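Local structure of trans-4-hydroxy-L-proline dehydratase (Clostridioides difficile 70-100-2010, 6VXC) at residues E40-I45 / G94-G99; D121-S126 / S355-F360; E174-G179 / P342-V347; K337-P342 / K391-S396. The protein is a glycyl radical enzyme that dehydrates trans-4-hydroxy-L-proline to (S)-1-pyrroline-5-carboxylate in the anaerobic breakdown of hydroxyproline. All blocks are in the same frame, centred on the assembly; numbering follows the deposited sequence.

Contact 1. Residues E40-I45 / G94-G99; sequences EPHISI and GDSPNG
His42 and Gly99 form a parallel beta bridge, part of a small two-stranded sheet (42-44 with 99-101) in the pyruvate formate lyase-like region, partly buried and away from the predicted active site. Strand 99-101 is entered through a type II turn from Ser96 to Gly99, in which Asn98 takes the positive phi of the third position. The turn offers Asn98 O to His42 N at 3.1 Å, and Gly99 N closes back on Ser96 O. Pro41 CA also brings its hydrogen to Asn98 O, while ND2 of the Asn98 amide lies beside the proline ring and finds its hydrogen bond on Ala39 O. Gly99 has no side chain, so its CA can lie directly against one face of the imidazole, 3.5 Å from the centroid. His42 CG stands between its own N and carbonyl carbon (chi1 65°), which turns the ring over the turn. Both ring nitrogens then act as donors, consistent with a protonated imidazole: ND1 to Glu40 O at 2.8 Å, nearly straight at 170°, and NE2 to Asp95. That carboxylate is turned 79° from the ring and accepts through the syn lone pair of OD1, 2.9 Å from His42 NE2.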
loop_
_atom_site.group_PDB
_atom_site.type_symbol
_atom_site.label_atom_id
_atom_site.label_comp_id
_atom_site.label_asym_id
_atom_site.label_seq_id
_atom_site.Cartn_x
_atom_site.Cartn_y
_atom_site.Cartn_z
ATOM N N GLU A 40 -15.037 -14.319 -10.231
ATOM C CA GLU A 40 -13.873 -15.181 -10.035
ATOM C C GLU A 40 -12.588 -14.483 -10.485
ATOM O O GLU A 40 -12.544 -13.897 -11.565
ATOM C CB GLU A 40 -14.031 -16.492 -10.805
ATOM C CG GLU A 40 -15.103 -17.437 -10.243
ATOM C CD GLU A 40 -14.707 -18.065 -8.898
ATOM O OE1 GLU A 40 -14.078 -19.145 -8.910
ATOM O OE2 GLU A 40 -15.014 -17.481 -7.828
ATOM N N PRO A 41 -11.529 -14.533 -9.684
ATOM C CA PRO A 41 -10.259 -13.919 -10.103
ATOM C C PRO A 41 -9.664 -14.632 -11.316
ATOM O O PRO A 41 -9.529 -15.857 -11.326
ATOM C CB PRO A 41 -9.363 -14.055 -8.863
ATOM C CG PRO A 41 -9.977 -15.083 -8.028
ATOM C CD PRO A 41 -11.431 -15.230 -8.392
ATOM N N HIS A 42 -9.292 -13.848 -12.325
ATOM C CA HIS A 42 -8.767 -14.363 -13.584
ATOM C C HIS A 42 -7.937 -13.269 -14.247
ATOM O O HIS A 42 -8.024 -12.093 -13.887
ATOM C CB HIS A 42 -9.905 -14.811 -14.509
ATOM C CG HIS A 42 -10.792 -13.687 -14.952
ATOM N ND1 HIS A 42 -11.733 -13.109 -14.125
ATOM C CD2 HIS A 42 -10.872 -13.021 -16.130
ATOM C CE1 HIS A 42 -12.355 -12.142 -14.773
ATOM N NE2 HIS A 42 -11.856 -12.068 -15.994
ATOM N N ILE A 43 -7.145 -13.661 -15.234
ATOM C CA ILE A 43 -6.339 -12.692 -15.966
ATOM C C ILE A 43 -7.011 -12.374 -17.299
ATOM O O ILE A 43 -7.719 -13.197 -17.893
ATOM C CB ILE A 43 -4.875 -13.148 -16.171
ATOM C CG1 ILE A 43 -4.766 -14.294 -17.158
ATOM C CG2 ILE A 43 -4.243 -13.568 -14.856
ATOM C CD1 ILE A 43 -3.330 -14.516 -17.596
ATOM N N SER A 44 -6.844 -11.124 -17.719
ATOM C CA SER A 44 -7.336 -10.593 -18.983
ATOM C C SER A 44 -6.126 -10.234 -19.834
ATOM O O SER A 44 -5.317 -9.389 -19.435
ATOM C CB SER A 44 -8.228 -9.372 -18.754
ATOM O OG SER A 44 -8.572 -8.729 -19.973
ATOM N N ILE A 45 -5.986 -10.900 -20.984
ATOM C CA ILE A 45 -4.801 -10.766 -21.826
ATOM C C ILE A 45 -4.919 -9.636 -22.842
ATOM O O ILE A 45 -3.957 -9.369 -23.573
ATOM C CB ILE A 45 -4.527 -12.102 -22.551
ATOM C CG1 ILE A 45 -3.051 -12.227 -22.939
ATOM C CG2 ILE A 45 -5.453 -12.253 -23.764
ATOM C CD1 ILE A 45 -2.109 -12.310 -21.745
ATOM N N GLY A 94 -10.066 -4.702 -16.445
ATOM C CA GLY A 94 -10.012 -5.850 -17.323
ATOM C C GLY A 94 -11.293 -6.063 -18.107
ATOM O O GLY A 94 -12.120 -5.158 -18.255
ATOM N N ASP A 95 -11.486 -7.303 -18.569
ATOM C CA ASP A 95 -12.649 -7.611 -19.395
ATOM C C ASP A 95 -13.931 -7.673 -18.572
ATOM O O ASP A 95 -15.020 -7.447 -19.107
ATOM C CB ASP A 95 -12.459 -8.947 -20.123
ATOM C CG ASP A 95 -12.422 -10.148 -19.167
ATOM O OD1 ASP A 95 -11.800 -10.056 -18.091
ATOM O OD2 ASP A 95 -13.039 -11.189 -19.480
ATOM N N SER A 96 -13.826 -8.005 -17.293
ATOM C CA SER A 96 -14.993 -8.187 -16.444
ATOM C C SER A 96 -14.549 -8.023 -15.001
ATOM O O SER A 96 -13.346 -7.896 -14.727
ATOM C CB SER A 96 -15.646 -9.558 -16.667
ATOM O OG SER A 96 -14.762 -10.594 -16.298
ATOM N N PRO A 97 -15.491 -7.976 -14.061
ATOM C CA PRO A 97 -15.118 -7.840 -12.650
ATOM C C PRO A 97 -14.139 -8.929 -12.231
ATOM O O PRO A 97 -14.308 -10.101 -12.567
ATOM C CB PRO A 97 -16.459 -7.981 -11.921
ATOM C CG PRO A 97 -17.466 -7.485 -12.924
ATOM C CD PRO A 97 -16.954 -7.946 -14.256
ATOM N N ASN A 98 -13.131 -8.533 -11.452
ATOM C CA ASN A 98 -12.078 -9.417 -10.940
ATOM C C ASN A 98 -11.188 -9.973 -12.071
ATOM O O ASN A 98 -10.525 -11.010 -11.843
ATOM C CB ASN A 98 -12.663 -10.557 -10.094
ATOM C CG ASN A 98 -11.866 -10.806 -8.826
ATOM O OD1 ASN A 98 -10.910 -10.092 -8.538
ATOM N ND2 ASN A 98 -12.278 -11.800 -8.041
ATOM N N GLY A 99 -11.157 -9.350 -13.182
ATOM C CA GLY A 99 -10.236 -9.677 -14.260
ATOM C C GLY A 99 -9.055 -8.730 -14.247
ATOM O O GLY A 99 -9.214 -7.521 -14.437
#

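Contact 2. Residues D121-S126 / S355-F360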
loop_
_atom_site.group_PDB
_atom_site.type_symbol
_atom_site.label_atom_id
_atom_site.label_comp_id
_atom_site.label_asym_id
_atom_site.label_seq_id
_atom_site.Cartn_x
_atom_site.Cartn_y
_atom_site.Cartn_z
ATOM N N ASP A 121 -2.578 -22.400 -3.994
ATOM C CA ASP A 121 -3.517 -22.652 -2.914
ATOM C C ASP A 121 -4.300 -21.394 -2.530
ATOM O O ASP A 121 -5.524 -21.437 -2.379
ATOM C CB ASP A 121 -2.688 -23.159 -1.733
ATOM C CG ASP A 121 -3.505 -23.797 -0.657
ATOM O OD1 ASP A 121 -4.742 -23.629 -0.661
ATOM O OD2 ASP A 121 -2.879 -24.456 0.214
ATOM N N ILE A 122 -3.621 -20.260 -2.418
ATOM C CA ILE A 122 -4.262 -18.999 -2.076
ATOM C C ILE A 122 -3.851 -17.930 -3.076
ATOM O O ILE A 122 -2.788 -18.002 -3.702
ATOM C CB ILE A 122 -3.943 -18.553 -0.631
ATOM C CG1 ILE A 122 -2.436 -18.613 -0.369
ATOM C CG2 ILE A 122 -4.750 -19.373 0.374
ATOM C CD1 ILE A 122 -2.051 -18.197 1.021
ATOM N N ILE A 123 -4.722 -16.940 -3.234
ATOM C CA ILE A 123 -4.524 -15.821 -4.143
ATOM C C ILE A 123 -4.308 -16.352 -5.553
ATOM O O ILE A 123 -3.455 -15.853 -6.294
ATOM C CB ILE A 123 -3.353 -14.922 -3.685
ATOM C CG1 ILE A 123 -3.281 -14.868 -2.154
ATOM C CG2 ILE A 123 -3.481 -13.513 -4.271
ATOM C CD1 ILE A 123 -4.503 -14.300 -1.503
ATOM N N ASN A 124 -5.110 -17.335 -5.943
ATOM C CA ASN A 124 -5.041 -17.878 -7.290
ATOM C C ASN A 124 -5.771 -16.975 -8.270
ATOM O O ASN A 124 -6.695 -16.249 -7.907
ATOM C CB ASN A 124 -5.651 -19.277 -7.338
ATOM C CG ASN A 124 -7.082 -19.293 -6.844
ATOM O OD1 ASN A 124 -7.332 -19.099 -5.658
ATOM N ND2 ASN A 124 -8.027 -19.513 -7.748
ATOM N N PHE A 125 -5.307 -17.005 -9.519
ATOM C CA PHE A 125 -5.956 -16.352 -10.652
ATOM C C PHE A 125 -6.150 -17.387 -11.752
ATOM O O PHE A 125 -5.187 -18.059 -12.148
ATOM C CB PHE A 125 -5.104 -15.202 -11.194
ATOM C CG PHE A 125 -5.121 -13.965 -10.355
ATOM C CD1 PHE A 125 -4.328 -13.869 -9.218
ATOM C CD2 PHE A 125 -5.891 -12.874 -10.731
ATOM C CE1 PHE A 125 -4.326 -12.725 -8.458
ATOM C CE2 PHE A 125 -5.896 -11.721 -9.973
ATOM C CZ PHE A 125 -5.106 -11.643 -8.838
ATOM N N SER A 126 -7.367 -17.488 -12.279
ATOM C CA SER A 126 -7.620 -18.428 -13.364
ATOM C C SER A 126 -7.035 -17.894 -14.662
ATOM O O SER A 126 -7.198 -16.718 -14.986
ATOM C CB SER A 126 -9.115 -18.672 -13.530
ATOM O OG SER A 126 -9.582 -19.457 -12.453
ATOM N N SER A 355 0.611 -10.769 0.133
ATOM C CA SER A 355 -0.128 -11.978 -0.233
ATOM C C SER A 355 -1.636 -11.727 -0.097
ATOM O O SER A 355 -2.300 -12.191 0.830
ATOM C CB SER A 355 0.349 -13.149 0.623
ATOM O OG SER A 355 -0.181 -14.378 0.160
ATOM N N THR A 356 -2.189 -11.012 -1.082
ATOM C CA THR A 356 -3.580 -10.578 -1.030
ATOM C C THR A 356 -4.055 -10.251 -2.436
ATOM O O THR A 356 -3.254 -9.901 -3.306
ATOM C CB THR A 356 -3.744 -9.340 -0.135
ATOM O OG1 THR A 356 -5.119 -8.930 -0.128
ATOM C CG2 THR A 356 -2.903 -8.176 -0.674
ATOM N N TYR A 357 -5.371 -10.353 -2.643
ATOM C CA TYR A 357 -6.001 -9.794 -3.839
ATOM C C TYR A 357 -6.187 -8.281 -3.750
ATOM O O TYR A 357 -6.399 -7.635 -4.780
ATOM C CB TYR A 357 -7.385 -10.426 -4.090
ATOM C CG TYR A 357 -7.427 -11.893 -4.470
ATOM C CD1 TYR A 357 -7.091 -12.323 -5.752
ATOM C CD2 TYR A 357 -7.831 -12.850 -3.550
ATOM C CE1 TYR A 357 -7.142 -13.687 -6.097
ATOM C CE2 TYR A 357 -7.892 -14.201 -3.870
ATOM C CZ TYR A 357 -7.543 -14.620 -5.146
ATOM O OH TYR A 357 -7.611 -15.964 -5.451
ATOM N N THR A 358 -6.183 -7.705 -2.551
ATOM C CA THR A 358 -6.476 -6.280 -2.420
ATOM C C THR A 358 -5.300 -5.446 -2.933
ATOM O O THR A 358 -4.156 -5.907 -2.982
ATOM C CB THR A 358 -6.812 -5.931 -0.967
ATOM O OG1 THR A 358 -5.685 -6.178 -0.115
ATOM C CG2 THR A 358 -7.987 -6.787 -0.474
ATOM N N ASP A 359 -5.597 -4.198 -3.330
ATOM C CA ASP A 359 -4.598 -3.305 -3.910
ATOM C C ASP A 359 -4.456 -2.013 -3.117
ATOM O O ASP A 359 -3.979 -1.016 -3.661
ATOM C CB ASP A 359 -4.926 -2.983 -5.377
ATOM C CG ASP A 359 -3.667 -2.783 -6.249
ATOM O OD1 ASP A 359 -2.531 -2.853 -5.739
ATOM O OD2 ASP A 359 -3.839 -2.562 -7.462
ATOM N N PHE A 360 -4.899 -1.996 -1.855
ATOM C CA PHE A 360 -4.501 -0.973 -0.893
ATOM C C PHE A 360 -4.854 0.435 -1.367
ATOM O O PHE A 360 -4.043 1.357 -1.279
ATOM C CB PHE A 360 -3.000 -1.069 -0.578
ATOM C CG PHE A 360 -2.598 -2.361 0.036
ATOM C CD1 PHE A 360 -2.336 -3.463 -0.750
ATOM C CD2 PHE A 360 -2.500 -2.484 1.409
ATOM C CE1 PHE A 360 -1.979 -4.654 -0.189
ATOM C CE2 PHE A 360 -2.143 -3.680 1.975
ATOM C CZ PHE A 360 -1.887 -4.773 1.170
#
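Tyr357 reaches from the loop before strand 362-366 into the loop between helices 111-119 and 129-143, and its ring is the centre of the contact. Packing is close around it. Ile123 CG2, the branch roughly anti to the backbone N, sits over the middle of one ring face, 4.0 Å from the centroid; the other branch sends CD1 to within 3.8 Å of Ser355 O, so the branched side chain fills two places at once. Phe125 runs antiparallel to the tyrosine side chain, with Tyr357 CE1 over the rim of one phenyl face and the planes inclined at 59°. The looser side lies at the partly exposed Ile122, whose CD1 comes no nearer than 4.3 Å to Ser355 OG. Asn124, at the border, has a side chain that sets out away from the other loop, though its amide turns back toward the phenol. Thr356 OG1 accepts from Thr358 N in an ST turn, its side chain about 8 Å from that of Cys454, by similarity the radical cysteine. The phenol gives its proton to Asn124 O at 2.6 Å, in the carbonyl plane on a lone pair. Tyrosine therefore joins apolar packing to a directed bond, and its one hydroxyl proton is committed to the opposing backbone.

Contact 3. Residues E174-G179 / P342-V347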
loop_
_atom_site.group_PDB
_atom_site.type_symbol
_atom_site.label_atom_id
_atom_site.label_comp_id
_atom_site.label_asym_id
_atom_site.label_seq_id
_atom_site.Cartn_x
_atom_site.Cartn_y
_atom_site.Cartn_z
ATOM N N GLU A 174 10.331 -5.097 -8.813
ATOM C CA GLU A 174 10.625 -6.252 -9.656
ATOM C C GLU A 174 9.431 -6.675 -10.504
ATOM O O GLU A 174 9.621 -7.218 -11.594
ATOM C CB GLU A 174 11.126 -7.434 -8.819
ATOM C CG GLU A 174 10.139 -8.033 -7.813
ATOM C CD GLU A 174 10.540 -9.448 -7.403
ATOM O OE1 GLU A 174 10.986 -9.636 -6.242
ATOM O OE2 GLU A 174 10.431 -10.362 -8.263
ATOM N N GLN A 175 8.206 -6.502 -10.007
ATOM C CA GLN A 175 7.015 -6.919 -10.738
ATOM C C GLN A 175 5.962 -5.828 -10.860
ATOM O O GLN A 175 4.880 -6.095 -11.393
ATOM C CB GLN A 175 6.386 -8.138 -10.069
ATOM C CG GLN A 175 7.231 -9.402 -10.157
ATOM C CD GLN A 175 6.664 -10.500 -9.312
ATOM O OE1 GLN A 175 5.448 -10.717 -9.304
ATOM N NE2 GLN A 175 7.530 -11.205 -8.584
ATOM N N ARG A 176 6.226 -4.636 -10.341
ATOM C CA ARG A 176 5.268 -3.546 -10.351
ATOM C C ARG A 176 6.021 -2.245 -10.524
ATOM O O ARG A 176 7.221 -2.163 -10.249
ATOM C CB ARG A 176 4.418 -3.486 -9.061
ATOM C CG ARG A 176 3.716 -4.782 -8.725
ATOM C CD ARG A 176 2.718 -4.613 -7.602
ATOM N NE ARG A 176 1.473 -4.041 -8.086
ATOM C CZ ARG A 176 0.389 -3.868 -7.340
ATOM N NH1 ARG A 176 0.401 -4.226 -6.056
ATOM N NH2 ARG A 176 -0.700 -3.354 -7.883
ATOM N N ALA A 177 5.288 -1.224 -10.959
ATOM C CA ALA A 177 5.810 0.119 -11.096
ATOM C C ALA A 177 5.745 0.864 -9.765
ATOM O O ALA A 177 4.944 0.522 -8.887
ATOM C CB ALA A 177 5.028 0.882 -12.160
ATOM N N PRO A 178 6.578 1.901 -9.604
ATOM C CA PRO A 178 6.646 2.595 -8.305
ATOM C C PRO A 178 5.292 2.965 -7.728
ATOM O O PRO A 178 5.017 2.655 -6.560
ATOM C CB PRO A 178 7.500 3.829 -8.634
ATOM C CG PRO A 178 8.406 3.362 -9.734
ATOM C CD PRO A 178 7.566 2.424 -10.564
ATOM N N GLY A 179 4.457 3.653 -8.504
ATOM C CA GLY A 179 3.108 3.945 -8.061
ATOM C C GLY A 179 3.103 4.563 -6.685
ATOM O O GLY A 179 3.807 5.538 -6.413
ATOM N N PRO A 342 -8.885 -6.445 -8.593
ATOM C CA PRO A 342 -7.796 -7.025 -7.799
ATOM C C PRO A 342 -6.455 -6.401 -8.164
ATOM O O PRO A 342 -6.273 -5.831 -9.237
ATOM C CB PRO A 342 -7.830 -8.509 -8.187
ATOM C CG PRO A 342 -8.354 -8.491 -9.594
ATOM C CD PRO A 342 -9.381 -7.379 -9.614
ATOM N N ALA A 343 -5.515 -6.506 -7.241
ATOM C CA ALA A 343 -4.121 -6.275 -7.579
ATOM C C ALA A 343 -3.691 -7.337 -8.590
ATOM O O ALA A 343 -3.953 -8.520 -8.372
ATOM C CB ALA A 343 -3.246 -6.336 -6.324
ATOM N N PRO A 344 -3.083 -6.958 -9.713
ATOM C CA PRO A 344 -2.721 -7.965 -10.711
ATOM C C PRO A 344 -1.812 -9.016 -10.129
ATOM O O PRO A 344 -1.091 -8.772 -9.140
ATOM C CB PRO A 344 -2.027 -7.137 -11.806
ATOM C CG PRO A 344 -2.674 -5.800 -11.708
ATOM C CD PRO A 344 -2.898 -5.590 -10.221
ATOM N N PRO A 345 -1.790 -10.214 -10.712
ATOM C CA PRO A 345 -1.172 -11.366 -10.049
ATOM C C PRO A 345 0.313 -11.174 -9.761
ATOM O O PRO A 345 1.063 -10.637 -10.574
ATOM C CB PRO A 345 -1.404 -12.511 -11.044
ATOM C CG PRO A 345 -1.615 -11.827 -12.355
ATOM C CD PRO A 345 -2.333 -10.561 -12.032
ATOM N N LYS A 346 0.719 -11.631 -8.581
ATOM C CA LYS A 346 2.093 -11.632 -8.114
ATOM C C LYS A 346 2.619 -13.059 -8.011
ATOM O O LYS A 346 1.864 -14.002 -7.754
ATOM C CB LYS A 346 2.189 -10.957 -6.741
ATOM C CG LYS A 346 1.492 -9.600 -6.636
ATOM C CD LYS A 346 0.967 -9.381 -5.196
ATOM C CE LYS A 346 0.128 -8.119 -5.088
ATOM N NZ LYS A 346 -0.672 -8.050 -3.837
ATOM N N VAL A 347 3.931 -13.209 -8.171
ATOM C CA VAL A 347 4.604 -14.481 -7.970
ATOM C C VAL A 347 5.842 -14.237 -7.125
ATOM O O VAL A 347 6.211 -13.100 -6.836
ATOM C CB VAL A 347 4.985 -15.177 -9.295
ATOM C CG1 VAL A 347 3.737 -15.573 -10.067
ATOM C CG2 VAL A 347 5.916 -14.284 -10.143
HETATM O O HOH W 1 3.727 -10.630 -11.285
HETATM O O HOH W 2 -1.466 -5.534 -3.610
#
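Neither backbone is regular here, and the two chains stay well apart, the nearest CA atoms being those of Gln175 and Lys346 at 7.3 Å, so side chains must bridge the gap. Gln175 does so with an extended chain (chi2 171°) whose amide reads both polar groups of Val347, much as a neighbouring strand would. Its OE1 accepts from Val347 N at 3.1 Å, on a lone pair and almost straight at 171°, while NE2 gives a hydrogen to Val347 O at 2.9 Å, approaching from above that carbonyl's plane. The second hydrogen of NE2 goes to Glu174 OE2, which also pairs with Arg149, so both N-H groups are used, which probably fixes the orientation of the amide. A water adds a further bond to OE1, at 2.6 Å, and connects it to Pro345 O. Glutamine suits this place because one flat group both donates and accepts. In this part of the pyruvate formate lyase-like fold, the loop after helix 158-166 meets the proline-rich link between helices 324-339 and 348-353. Arg176 NH2 merely packs against carbons of the link, 3.9 Å from Pro344 CD and also near Ala343 CB. Arg176 bends at chi3 (80°) to bring its guanidinium to Asp359, its salt-bridge partner, and to Asn295, with Trp297 in a cation-pi contact. Lys346 is directed to the carbonyls of Ser354 and Thr356. Its NZ lies 4.5 Å from Arg176 NH1, and a water that accepts from NZ at 2.6 Å, and weakly from NH1, probably eases the approach of the two charges.

Contact 4. Residues K337-P342 / K391-S396; sequences KFNNQP and KLIQPS
The end of helix 324-339 packs against the loop that carries the chain from helix 378-390 into strand 396-401 of the mixed sheet, and the loop meets it with a cis proline, Pro395. Lys337 turns its side chain away to Glu87 and Glu92, while Lys337 O accepts from both Asn340 N and Gln341 NE2. Phe338 points at the loop. The Pro395 side chain runs across that of Phe338, and its CB stands over one face of the ring, offset toward the rim and 4.0 Å from the centroid, while Pro395 CD touches Phe338 CB at 3.7 Å. A flat ring and a rigid pyrrolidine, both without polar groups, suit so buried a surface. The carbonyl of Phe338 takes a hydrogen from a water that also donates to Gln394 OE1. Asn339 follows, with CG anti to the backbone N (chi1 -162°), which sends its amide across the Leu392 side chain; ND2 touches Leu392 CD2 and bonds to Ser36, and OD1 takes a hydrogen from a water that accepts from Ile393 N. Asparagine suits the place because its amide can both touch Leu392 and take hydrogen bonds from waters that lead to the loop. Gln341 folds its side chain back to Glu92 and Lys93, leaving its carbonyl to the loop. There Gln394, extended beyond CG, reaches both ways: OE1 accepts from Asp359 N, in the loop 355-360, and NE2 donates to Gln341 O at 2.9 Å, from 53° above the carbonyl plane.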
loop_
_atom_site.group_PDB
_atom_site.type_symbol
_atom_site.label_atom_id
_atom_site.label_comp_id
_atom_site.label_asym_id
_atom_site.label_seq_id
_atom_site.Cartn_x
_atom_site.Cartn_y
_atom_site.Cartn_z
ATOM N N LYS A 337 -16.941 -0.703 -7.356
ATOM C CA LYS A 337 -15.965 -0.605 -8.445
ATOM C C LYS A 337 -14.552 -0.911 -7.956
ATOM O O LYS A 337 -13.810 -1.654 -8.607
ATOM C CB LYS A 337 -16.006 0.766 -9.114
ATOM C CG LYS A 337 -17.328 1.133 -9.765
ATOM C CD LYS A 337 -17.785 0.096 -10.816
ATOM C CE LYS A 337 -16.791 -0.160 -11.919
ATOM N NZ LYS A 337 -17.268 -1.167 -12.939
ATOM N N PHE A 338 -14.161 -0.339 -6.813
ATOM C CA PHE A 338 -12.882 -0.707 -6.208
ATOM C C PHE A 338 -12.795 -2.219 -6.000
ATOM O O PHE A 338 -11.786 -2.851 -6.330
ATOM C CB PHE A 338 -12.698 0.001 -4.864
ATOM C CG PHE A 338 -12.283 1.444 -4.951
ATOM C CD1 PHE A 338 -10.979 1.796 -5.255
ATOM C CD2 PHE A 338 -13.194 2.458 -4.641
ATOM C CE1 PHE A 338 -10.594 3.122 -5.287
ATOM C CE2 PHE A 338 -12.822 3.779 -4.679
ATOM C CZ PHE A 338 -11.522 4.120 -4.998
ATOM N N ASN A 339 -13.852 -2.815 -5.438
ATOM C CA ASN A 339 -13.836 -4.236 -5.116
ATOM C C ASN A 339 -13.810 -5.124 -6.352
ATOM O O ASN A 339 -13.500 -6.313 -6.225
ATOM C CB ASN A 339 -15.044 -4.615 -4.245
ATOM C CG ASN A 339 -14.851 -5.953 -3.538
ATOM O OD1 ASN A 339 -13.989 -6.087 -2.668
ATOM N ND2 ASN A 339 -15.672 -6.932 -3.881
ATOM N N ASN A 340 -14.134 -4.582 -7.526
ATOM C CA ASN A 340 -14.026 -5.314 -8.781
ATOM C C ASN A 340 -12.606 -5.356 -9.357
ATOM O O ASN A 340 -12.402 -6.086 -10.330
ATOM C CB ASN A 340 -14.960 -4.696 -9.845
ATOM C CG ASN A 340 -16.429 -5.046 -9.622
ATOM O OD1 ASN A 340 -16.763 -5.842 -8.757
ATOM N ND2 ASN A 340 -17.303 -4.461 -10.428
ATOM N N GLN A 341 -11.636 -4.630 -8.788
ATOM C CA GLN A 341 -10.268 -4.547 -9.327
ATOM C C GLN A 341 -9.255 -5.189 -8.383
ATOM O O GLN A 341 -8.744 -4.522 -7.465
ATOM C CB GLN A 341 -9.858 -3.090 -9.598
ATOM C CG GLN A 341 -10.980 -2.175 -10.114
ATOM C CD GLN A 341 -11.661 -2.708 -11.356
ATOM O OE1 GLN A 341 -11.014 -3.194 -12.287
ATOM N NE2 GLN A 341 -12.983 -2.605 -11.381
ATOM N N PRO A 342 -8.885 -6.445 -8.593
ATOM C CA PRO A 342 -7.796 -7.025 -7.799
ATOM C C PRO A 342 -6.455 -6.401 -8.164
ATOM O O PRO A 342 -6.273 -5.831 -9.237
ATOM C CB PRO A 342 -7.830 -8.509 -8.187
ATOM C CG PRO A 342 -8.354 -8.491 -9.594
ATOM C CD PRO A 342 -9.381 -7.379 -9.614
ATOM N N LYS A 391 -19.324 -3.459 3.760
ATOM C CA LYS A 391 -18.396 -4.435 4.328
ATOM C C LYS A 391 -17.546 -5.112 3.237
ATOM O O LYS A 391 -17.493 -6.333 3.110
ATOM C CB LYS A 391 -19.154 -5.464 5.170
ATOM C CG LYS A 391 -18.256 -6.267 6.124
ATOM C CD LYS A 391 -19.015 -7.303 6.970
ATOM C CE LYS A 391 -18.040 -8.106 7.830
ATOM N NZ LYS A 391 -18.692 -8.986 8.850
ATOM N N LEU A 392 -16.852 -4.274 2.459
ATOM C CA LEU A 392 -15.947 -4.722 1.400
ATOM C C LEU A 392 -14.505 -4.400 1.772
ATOM O O LEU A 392 -14.219 -3.329 2.316
ATOM C CB LEU A 392 -16.292 -4.057 0.065
ATOM C CG LEU A 392 -17.691 -4.351 -0.507
ATOM C CD1 LEU A 392 -17.971 -3.456 -1.712
ATOM C CD2 LEU A 392 -17.891 -5.843 -0.847
ATOM N N ILE A 393 -13.591 -5.332 1.486
ATOM C CA ILE A 393 -12.194 -5.114 1.869
ATOM C C ILE A 393 -11.454 -4.184 0.921
ATOM O O ILE A 393 -10.353 -3.730 1.255
ATOM C CB ILE A 393 -11.423 -6.444 2.014
ATOM C CG1 ILE A 393 -11.432 -7.254 0.718
ATOM C CG2 ILE A 393 -11.955 -7.251 3.184
ATOM C CD1 ILE A 393 -10.655 -8.565 0.841
ATOM N N GLN A 394 -12.037 -3.870 -0.227
ATOM C CA GLN A 394 -11.591 -2.759 -1.061
ATOM C C GLN A 394 -12.784 -1.837 -1.263
ATOM O O GLN A 394 -13.882 -2.323 -1.466
ATOM C CB GLN A 394 -11.089 -3.231 -2.420
ATOM C CG GLN A 394 -9.893 -4.160 -2.408
ATOM C CD GLN A 394 -9.120 -4.068 -3.725
ATOM O OE1 GLN A 394 -8.243 -3.217 -3.870
ATOM N NE2 GLN A 394 -9.434 -4.940 -4.674
ATOM N N PRO A 395 -12.586 -0.517 -1.183
ATOM C CA PRO A 395 -11.349 0.174 -0.848
ATOM C C PRO A 395 -11.016 0.008 0.634
ATOM O O PRO A 395 -11.802 -0.550 1.410
ATOM C CB PRO A 395 -11.671 1.632 -1.154
ATOM C CG PRO A 395 -13.148 1.731 -0.848
ATOM C CD PRO A 395 -13.720 0.418 -1.304
ATOM N N SER A 396 -9.849 0.504 1.010
ATOM C CA SER A 396 -9.409 0.520 2.397
ATOM C C SER A 396 -9.882 1.847 2.985
ATOM O O SER A 396 -9.236 2.887 2.810
ATOM C CB SER A 396 -7.892 0.332 2.453
ATOM O OG SER A 396 -7.393 0.321 3.767
HETATM O O HOH W 3 -9.278 -1.361 -5.899
HETATM O O HOH W 4 -14.652 -7.463 -0.205
HETATM O O HOH W 5 -11.396 -7.439 -3.750
#

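In the fold
Contacts 3 and 4 are buried, whereas contacts 1 and 2 are only partly so, and contact 1 lies farthest from the centre of the chain. The run 337-347 ties them together: contacts 3 and 4 share Pro342, Asn98 of contact 1 bonds to the carbonyl of Asn340, and Tyr357 O of contact 2 accepts from Ala343 N. Asp359 of contact 2 reaches both contacts 3 and 4. Ser126 joins contacts 1 and 2 by backbone bonds to 41-43. The outer contact pairs a histidine with a carboxylate, contact 2 is mainly aromatic and aliphatic, and the two buried ones combine glutamine amides and bridging waters, with ring-proline packing added in contact 4.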